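Local coordinates for calcineurin-like phosphoesterase domain-containing protein (Aquifex aeolicus, PDB 1XM7) that is of unknown function but belongs to the calcineurin-like phosphoesterase family and is therefore probably a hydrolase, at residues A[30-34]-A[63-67]. Residues are numbered along the deposited sequence; the frame is centred on the assembly and turned at random.
Sequences EIVIL and YLRIW
Parallel helix-helix packing through Glu30, Leu34 and Tyr63 joins helices 29-38 and 63-69 beside the five-stranded sheet of the calcineurin-like phosphoesterase fold. The axes of the two segments run 2° apart with a closest approach of 10.8 Å. No hydrogen bond crosses between them; the join is made by van der Waals and CH-pi contacts. The Tyr63 ring carries much of it. Glu30 CB lies 3.5 Å from the ring centroid and 7° off the normal, the geometry of a CH-pi contact over the face. A bend at chi2 keeps the rest of the Glu30 chain beside the same ring, CD coming 3.4 Å from Tyr63 CE2, while OE2 is hydrogen-bonded to the backbone N of Tyr13. Ile31 CD1 lies at the ring edge, near its plane, but its 3.2 Å separation from Tyr63 CE1 is too short to be trusted in detail. One turn on, Leu34 splits its two methyls. CD1 sits 3.7 Å from Tyr63 O and 4.0 Å from Ile66 CG2. CD2 reaches Trp67 CB at 4.1 Å and lies at the edge of the indole. With CG anti to the backbone N (chi1 161°), the Trp67 indole points away from the Tyr63 ring, toward the sheet, and NE1 hydrogen-bonds to Tyr91 O; Phe53 and Phe92 meet its ring. In the chain, helix 29-38 lies between parallel strands 4-7 and 46-49, and helix 63-69 between 46-49 and 73-77.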
# COMPACT_ATOMS: atom_id res chain seq x y z
N GLU A 30 10.88 -4.45 9.62
CA GLU A 30 9.86 -3.59 10.22
C GLU A 30 10.53 -2.29 10.63
O GLU A 30 10.01 -1.20 10.35
CB GLU A 30 9.23 -4.25 11.46
CG GLU A 30 8.35 -5.46 11.14
CD GLU A 30 9.08 -6.79 11.24
OE1 GLU A 30 10.31 -6.83 10.96
OE2 GLU A 30 8.42 -7.79 11.58
N ILE A 31 11.69 -2.39 11.27
CA ILE A 31 12.43 -1.22 11.71
C ILE A 31 12.82 -0.35 10.52
O ILE A 31 12.79 0.88 10.61
CB ILE A 31 13.73 -1.62 12.48
CG1 ILE A 31 13.61 -1.24 13.96
CG2 ILE A 31 14.94 -0.88 11.92
CD1 ILE A 31 12.42 -1.83 14.65
N VAL A 32 13.20 -0.97 9.42
CA VAL A 32 13.59 -0.21 8.24
C VAL A 32 12.42 0.56 7.67
O VAL A 32 12.56 1.73 7.31
CB VAL A 32 14.17 -1.12 7.16
CG1 VAL A 32 14.32 -0.36 5.86
CG2 VAL A 32 15.51 -1.68 7.63
N ILE A 33 11.27 -0.09 7.58
CA ILE A 33 10.07 0.55 7.06
C ILE A 33 9.66 1.72 7.94
O ILE A 33 9.43 2.83 7.46
CB ILE A 33 8.87 -0.44 6.99
CG1 ILE A 33 9.07 -1.43 5.83
CG2 ILE A 33 7.57 0.34 6.85
CD1 ILE A 33 8.07 -2.59 5.84
N LEU A 34 9.54 1.45 9.24
CA LEU A 34 9.16 2.48 10.21
C LEU A 34 10.14 3.65 10.22
O LEU A 34 9.76 4.79 10.46
CB LEU A 34 9.09 1.86 11.61
CG LEU A 34 7.99 0.81 11.79
CD1 LEU A 34 8.10 0.16 13.17
CD2 LEU A 34 6.62 1.47 11.60
N TYR A 63 6.45 -2.41 17.27
CA TYR A 63 6.29 -1.97 15.90
C TYR A 63 4.98 -1.19 15.72
O TYR A 63 4.97 -0.09 15.15
CB TYR A 63 6.32 -3.16 14.93
CG TYR A 63 7.64 -3.92 14.90
CD1 TYR A 63 8.85 -3.28 15.18
CD2 TYR A 63 7.68 -5.28 14.58
CE1 TYR A 63 10.05 -3.97 15.16
CE2 TYR A 63 8.88 -5.98 14.55
CZ TYR A 63 10.07 -5.31 14.85
OH TYR A 63 11.27 -5.99 14.86
N LEU A 64 3.89 -1.75 16.22
CA LEU A 64 2.59 -1.11 16.08
C LEU A 64 2.44 0.16 16.91
O LEU A 64 1.85 1.14 16.45
CB LEU A 64 1.46 -2.10 16.41
CG LEU A 64 1.40 -3.36 15.53
CD1 LEU A 64 0.07 -4.05 15.73
CD2 LEU A 64 1.59 -2.99 14.05
N ARG A 65 2.97 0.14 18.12
CA ARG A 65 2.89 1.31 18.99
C ARG A 65 3.65 2.43 18.28
O ARG A 65 3.20 3.57 18.24
CB ARG A 65 3.51 0.98 20.35
CG ARG A 65 3.22 2.01 21.46
CD ARG A 65 3.62 1.50 22.86
NE ARG A 65 2.79 0.37 23.30
CZ ARG A 65 2.91 -0.26 24.48
NH1 ARG A 65 3.83 0.13 25.36
NH2 ARG A 65 2.12 -1.29 24.76
N ILE A 66 4.80 2.08 17.70
CA ILE A 66 5.62 3.05 16.99
C ILE A 66 4.86 3.61 15.80
O ILE A 66 4.79 4.83 15.60
CB ILE A 66 6.94 2.40 16.51
CG1 ILE A 66 7.82 2.07 17.71
CG2 ILE A 66 7.67 3.33 15.54
CD1 ILE A 66 9.02 1.23 17.38
N TRP A 67 4.27 2.73 15.00
CA TRP A 67 3.49 3.15 13.85
C TRP A 67 2.42 4.16 14.28
O TRP A 67 2.24 5.20 13.66
CB TRP A 67 2.83 1.93 13.20
CG TRP A 67 1.66 2.25 12.32
CD1 TRP A 67 0.37 2.48 12.71
CD2 TRP A 67 1.70 2.41 10.91
NE1 TRP A 67 -0.40 2.78 11.62
CE2 TRP A 67 0.38 2.74 10.49
CE3 TRP A 67 2.71 2.31 9.94
CZ2 TRP A 67 0.06 2.98 9.16
CZ3 TRP A 67 2.38 2.54 8.60
CH2 TRP A 67 1.06 2.87 8.23